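Local atomic coordinates of TqaL (Neurospora crassa, PDB entry 7EEH), a protein that binds an iron(III) ion and belongs to the 2OG-Fe dioxygenase family of the cupin clan, whose members share a double-stranded beta-helix core. Residues Asn63-Asp68 against Arg75-Arg80; Ser39-Leu44 against Leu134-Met139. The protein carries 1 engineered substitution. All blocks are in the same frame, centred on the assembly; numbering follows the deposited sequence.

Contact 1: residues Asn63-Asp68 against Arg75-Arg80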
loop_
_atom_site.group_PDB
_atom_site.type_symbol
_atom_site.label_atom_id
_atom_site.label_comp_id
_atom_site.label_asym_id
_atom_site.label_seq_id
_atom_site.Cartn_x
_atom_site.Cartn_y
_atom_site.Cartn_z
ATOM N N ASN B 63 21.983 28.310 3.881
ATOM C CA ASN B 63 23.207 28.948 4.356
ATOM C C ASN B 63 23.827 29.877 3.320
ATOM O O ASN B 63 24.709 30.669 3.674
ATOM C CB ASN B 63 24.238 27.885 4.760
ATOM C CG ASN B 63 23.860 27.150 6.049
ATOM O OD1 ASN B 63 23.202 27.703 6.923
ATOM N ND2 ASN B 63 24.300 25.901 6.167
ATOM N N ASN B 64 23.398 29.795 2.059
ATOM C CA ASN B 64 23.997 30.543 0.960
ATOM C C ASN B 64 23.062 31.600 0.390
ATOM O O ASN B 64 23.226 32.006 -0.769
ATOM C CB ASN B 64 24.443 29.586 -0.145
ATOM C CG ASN B 64 25.612 28.745 0.271
ATOM O OD1 ASN B 64 26.397 29.158 1.117
ATOM N ND2 ASN B 64 25.748 27.559 -0.324
ATOM N N LEU B 65 22.096 32.048 1.183
ATOM C CA LEU B 65 21.139 33.059 0.760
ATOM C C LEU B 65 21.797 34.434 0.780
ATOM O O LEU B 65 22.822 34.644 1.433
ATOM C CB LEU B 65 19.907 33.039 1.661
ATOM C CG LEU B 65 19.150 31.709 1.680
ATOM C CD1 LEU B 65 18.050 31.715 2.744
ATOM C CD2 LEU B 65 18.563 31.411 0.301
ATOM N N TYR B 66 21.212 35.362 0.023
ATOM C CA TYR B 66 21.789 36.695 -0.146
ATOM C C TYR B 66 21.514 37.565 1.076
ATOM O O TYR B 66 20.439 37.490 1.674
ATOM C CB TYR B 66 21.230 37.369 -1.402
ATOM C CG TYR B 66 22.084 38.514 -1.901
ATOM C CD1 TYR B 66 23.286 38.270 -2.559
ATOM C CD2 TYR B 66 21.711 39.838 -1.690
ATOM C CE1 TYR B 66 24.088 39.315 -3.011
ATOM C CE2 TYR B 66 22.519 40.903 -2.142
ATOM C CZ TYR B 66 23.696 40.628 -2.805
ATOM O OH TYR B 66 24.500 41.658 -3.266
ATOM N N SER B 67 22.502 38.390 1.443
ATOM C CA SER B 67 22.438 39.295 2.591
ATOM C C SER B 67 22.563 40.740 2.114
ATOM O O SER B 67 23.576 41.110 1.515
ATOM C CB SER B 67 23.546 38.991 3.601
ATOM O OG SER B 67 23.570 37.618 3.936
ATOM N N ASP B 68 21.542 41.551 2.396
ATOM C CA ASP B 68 21.524 42.977 2.094
ATOM C C ASP B 68 21.575 43.764 3.395
ATOM O O ASP B 68 20.821 43.447 4.324
ATOM C CB ASP B 68 20.249 43.334 1.308
ATOM C CG ASP B 68 20.252 44.762 0.772
ATOM O OD1 ASP B 68 20.893 45.650 1.368
ATOM O OD2 ASP B 68 19.575 45.001 -0.250
ATOM N N ARG B 75 17.417 37.000 5.035
ATOM C CA ARG B 75 18.285 36.600 3.939
ATOM C C ARG B 75 17.453 35.765 2.975
ATOM O O ARG B 75 16.600 34.985 3.403
ATOM C CB ARG B 75 19.494 35.807 4.451
ATOM C CG ARG B 75 20.478 36.649 5.282
ATOM C CD ARG B 75 20.895 35.955 6.564
ATOM N NE ARG B 75 21.483 36.881 7.535
ATOM C CZ ARG B 75 22.040 36.498 8.682
ATOM N NH1 ARG B 75 22.085 35.207 9.006
ATOM N NH2 ARG B 75 22.545 37.404 9.511
ATOM N N SER B 76 17.683 35.933 1.678
ATOM C CA SER B 76 16.738 35.352 0.735
ATOM C C SER B 76 17.368 35.209 -0.640
ATOM O O SER B 76 18.358 35.873 -0.969
ATOM C CB SER B 76 15.476 36.205 0.650
ATOM O OG SER B 76 15.554 37.100 -0.443
ATOM N N ARG B 77 16.796 34.285 -1.418
ATOM C CA ARG B 77 16.948 34.200 -2.866
ATOM C C ARG B 77 15.576 33.897 -3.452
ATOM O O ARG B 77 14.736 33.292 -2.787
ATOM C CB ARG B 77 17.940 33.111 -3.307
ATOM C CG ARG B 77 19.384 33.381 -2.876
ATOM C CD ARG B 77 20.405 32.442 -3.491
ATOM N NE ARG B 77 21.750 32.901 -3.121
ATOM C CZ ARG B 77 22.439 33.810 -3.813
ATOM N NH1 ARG B 77 21.933 34.337 -4.925
ATOM N NH2 ARG B 77 23.638 34.197 -3.396
ATOM N N ASN B 78 15.341 34.317 -4.691
ATOM C CA ASN B 78 14.067 33.992 -5.318
ATOM C C ASN B 78 14.254 33.673 -6.791
ATOM O O ASN B 78 15.280 33.985 -7.402
ATOM C CB ASN B 78 13.044 35.115 -5.157
ATOM C CG ASN B 78 13.416 36.342 -5.942
ATOM O OD1 ASN B 78 12.995 36.505 -7.083
ATOM N ND2 ASN B 78 14.217 37.210 -5.342
ATOM N N GLY B 79 13.232 33.032 -7.346
ATOM C CA GLY B 79 13.210 32.683 -8.752
ATOM C C GLY B 79 11.789 32.462 -9.210
ATOM O O GLY B 79 10.925 32.042 -8.431
ATOM N N ARG B 80 11.541 32.769 -10.483
ATOM C CA ARG B 80 10.244 32.559 -11.107
ATOM C C ARG B 80 10.279 31.247 -11.868
ATOM O O ARG B 80 11.229 30.984 -12.615
ATOM C CB ARG B 80 9.885 33.694 -12.067
ATOM C CG ARG B 80 9.628 35.044 -11.419
ATOM C CD ARG B 80 9.604 36.154 -12.479
ATOM N NE ARG B 80 8.494 35.997 -13.395
ATOM C CZ ARG B 80 8.589 35.779 -14.704
ATOM N NH1 ARG B 80 9.761 35.706 -15.324
ATOM N NH2 ARG B 80 7.476 35.642 -15.394
HETATM O O HOH W 1 25.909 32.827 -1.851
#
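R77 reaches across to the chain at N64 with its guanidinium edge foremost. Its side chain is extended from CG to NE, which carries NE to the N64 carbonyl: R77 NE donates to N64 O over 2.9 Å, almost straight at 170°, and the oxygen lies in the guanidinium plane. R77 NH2 adds a weak, bent bond to the same O at 3.4 Å. A water also donates to N64 O and accepts from R77 NH2, so one backbone oxygen draws three donors. R77 NH1 has its own partners, the carbonyls of F117 and E119.

Y66 stands across this group, its ring plane 75° from the guanidinium, and R77 NH2 comes to the ring edge 4.2 Å from Y66 CD1; this is an edge approach and not a cation-pi stack. Beneath the polar end, L65 crosses the arginine stem at a slant, its CD2 3.8 Å from R77 CG, while its CD1 touches R75 O at 3.6 Å. S67 OG rests against R75 CG at the far end.

Between these side chains, Y66 and S76 form an antiparallel hydrogen-bonded pair. S76 N meets Y66 O at 3.2 Å on a lone pair in the carbonyl plane, whereas Y66 N reaches S76 O at 3.1 Å from above, 52° out of the S76 carbonyl plane. Because the arginine grips a main-chain oxygen, its positive charge would probably polarise the N64 carbonyl. The weakly bonded strand 66-68 is joined to strand 74-84 by one pair of main-chain bonds, and the arginine probably adds a hold on the turn just before it.

Contact 2: residues Ser39-Leu44 against Leu134-Met139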
loop_
_atom_site.group_PDB
_atom_site.type_symbol
_atom_site.label_atom_id
_atom_site.label_comp_id
_atom_site.label_asym_id
_atom_site.label_seq_id
_atom_site.Cartn_x
_atom_site.Cartn_y
_atom_site.Cartn_z
ATOM N N SER B 39 7.473 13.996 7.967
ATOM C CA SER B 39 7.596 12.539 7.948
ATOM C C SER B 39 6.744 11.915 6.851
ATOM O O SER B 39 7.128 10.883 6.282
ATOM C CB SER B 39 7.221 11.949 9.317
ATOM O OG SER B 39 5.925 12.335 9.736
ATOM N N ASP B 40 5.595 12.522 6.527
ATOM C CA ASP B 40 4.761 12.058 5.422
ATOM C C ASP B 40 5.219 12.601 4.070
ATOM O O ASP B 40 4.998 11.949 3.039
ATOM C CB ASP B 40 3.307 12.451 5.684
ATOM C CG ASP B 40 2.755 11.778 6.913
ATOM O OD1 ASP B 40 3.171 10.634 7.156
ATOM O OD2 ASP B 40 1.949 12.386 7.647
HETATM N N MSE B 41 5.833 13.781 4.038
HETATM C CA MSE B 41 6.372 14.287 2.781
HETATM C C MSE B 41 7.559 13.468 2.278
HETATM O O MSE B 41 7.681 13.263 1.077
HETATM C CB MSE B 41 6.781 15.762 2.896
HETATM C CG MSE B 41 5.604 16.672 3.163
HETATM SE SE MSE B 41 4.535 16.919 1.557
HETATM C CE MSE B 41 5.889 16.738 0.189
ATOM N N VAL B 42 8.436 12.998 3.183
ATOM C CA VAL B 42 9.670 12.344 2.731
ATOM C C VAL B 42 9.401 11.182 1.778
ATOM O O VAL B 42 9.976 11.173 0.676
ATOM C CB VAL B 42 10.535 11.932 3.934
ATOM C CG1 VAL B 42 11.583 10.930 3.487
ATOM C CG2 VAL B 42 11.216 13.140 4.527
ATOM N N PRO B 43 8.539 10.206 2.101
ATOM C CA PRO B 43 8.318 9.116 1.135
ATOM C C PRO B 43 7.652 9.578 -0.152
ATOM O O PRO B 43 7.915 8.992 -1.209
ATOM C CB PRO B 43 7.448 8.120 1.912
ATOM C CG PRO B 43 6.838 8.898 2.984
ATOM C CD PRO B 43 7.787 9.978 3.347
ATOM N N LEU B 44 6.829 10.628 -0.115
ATOM C CA LEU B 44 6.269 11.160 -1.354
ATOM C C LEU B 44 7.361 11.731 -2.250
ATOM O O LEU B 44 7.389 11.466 -3.458
ATOM C CB LEU B 44 5.211 12.224 -1.041
ATOM C CG LEU B 44 4.031 11.718 -0.198
ATOM C CD1 LEU B 44 2.998 12.786 0.031
ATOM C CD2 LEU B 44 3.400 10.525 -0.879
ATOM N N LEU B 134 8.267 20.965 -6.341
ATOM C CA LEU B 134 7.531 21.635 -7.411
ATOM C C LEU B 134 6.542 20.687 -8.073
ATOM O O LEU B 134 5.393 21.055 -8.333
ATOM C CB LEU B 134 8.500 22.190 -8.456
ATOM C CG LEU B 134 9.238 23.500 -8.153
ATOM C CD1 LEU B 134 10.280 23.735 -9.224
ATOM C CD2 LEU B 134 8.268 24.680 -8.084
ATOM N N VAL B 135 6.988 19.468 -8.392
ATOM C CA VAL B 135 6.096 18.496 -9.014
ATOM C C VAL B 135 4.913 18.219 -8.094
ATOM O O VAL B 135 3.754 18.211 -8.529
ATOM C CB VAL B 135 6.874 17.216 -9.372
ATOM C CG1 VAL B 135 5.965 16.185 -9.953
ATOM C CG2 VAL B 135 7.972 17.538 -10.391
ATOM N N PHE B 136 5.192 17.997 -6.808
ATOM C CA PHE B 136 4.141 17.768 -5.817
ATOM C C PHE B 136 3.068 18.844 -5.893
ATOM O O PHE B 136 1.870 18.542 -5.980
ATOM C CB PHE B 136 4.766 17.730 -4.418
ATOM C CG PHE B 136 3.768 17.716 -3.261
ATOM C CD1 PHE B 136 3.256 16.514 -2.779
ATOM C CD2 PHE B 136 3.432 18.886 -2.600
ATOM C CE1 PHE B 136 2.401 16.490 -1.676
ATOM C CE2 PHE B 136 2.585 18.877 -1.504
ATOM C CZ PHE B 136 2.064 17.669 -1.040
ATOM N N LYS B 137 3.478 20.109 -5.856
ATOM C CA LYS B 137 2.504 21.201 -5.853
ATOM C C LYS B 137 1.704 21.237 -7.151
ATOM O O LYS B 137 0.478 21.405 -7.127
ATOM C CB LYS B 137 3.208 22.542 -5.626
ATOM C CG LYS B 137 2.228 23.716 -5.598
ATOM C CD LYS B 137 2.854 25.058 -5.200
ATOM C CE LYS B 137 1.725 26.078 -4.927
ATOM N NZ LYS B 137 2.197 27.463 -4.659
ATOM N N GLY B 138 2.381 21.095 -8.299
ATOM C CA GLY B 138 1.672 21.140 -9.574
ATOM C C GLY B 138 0.630 20.044 -9.694
ATOM O O GLY B 138 -0.478 20.267 -10.191
HETATM N N MSE B 139 0.979 18.861 -9.205
HETATM C CA MSE B 139 0.085 17.682 -9.233
HETATM C C MSE B 139 -1.181 17.950 -8.424
HETATM O O MSE B 139 -2.206 17.619 -8.886
HETATM C CB MSE B 139 0.781 16.430 -8.697
HETATM C CG MSE B 139 1.708 15.774 -9.657
HETATM SE SE MSE B 139 2.306 14.094 -8.945
HETATM C CE MSE B 139 0.776 13.423 -8.085
#
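K137 NZ, one residue along the helix from the F136 ring that receives M41, is gripped by H190 O and more weakly by F274 O and T276 OG1. This buried ammonium thus ties helix 128-141 to strands of the large sheet, while the ring of F136 faces helix 38-48. With chi1 at 171°, CG anti to the backbone N, that ring continues the direction of CB out from helix 128-141 and meets M41.

The selenomethionine M41 crosses the ring at about a right angle and lies over one face. Its chain is bent at both chi2 and chi3, which curls the terminal methyl inward: M41 CE sits 3.9 Å from the centroid of the F136 ring and only 8° off its normal, a CH-pi contact. The selenium is further from the ring axis, 29° off the normal, with M41 SE 4.1 Å from the F136 ring centroid. Its shortest approach is to the far end of the ring, where M41 SE is 3.7 Å from F136 CZ.

The selenium over the ring makes this a Met-aromatic contact, with the methyl's CH-pi contact beside it, here joining helix 38-48 to helix 128-141, two of the helices that pack beside the beta core of this cupin-clan fold. The two segments share no hydrogen bond, and their nearest CA atoms, those of L44 and F136, are 8.3 Å apart, so the two segments meet through side chains.

L44 approaches obliquely, its CD1 4.1 Å from F136 CE1, and also touches E20 of helix 12-31. Around the same cluster, L241 and T243 pack on M41, and M192 of strand 190-199 lies against F136.

The two contacts illustrate how one chain uses different chemistry at a strand pairing near the surface and in the helical layer of a cupin-type core. Their centres lie 23 Å apart, and the nearest atoms come to about 8 Å without touching. Along the chain, both segments of contact 1 fall between the two helices of contact 2. Both contacts border the large antiparallel sheet, at different strands: contact 1 joins a strand and turn to 74-84, next to 158-170, whereas contact 2 joins two helices packed beside the sheet, 128-141 resting on strand 190-199. The two thus concern different parts of the core's surroundings, and neither includes a residue of the iron site, H184, D186 and H253.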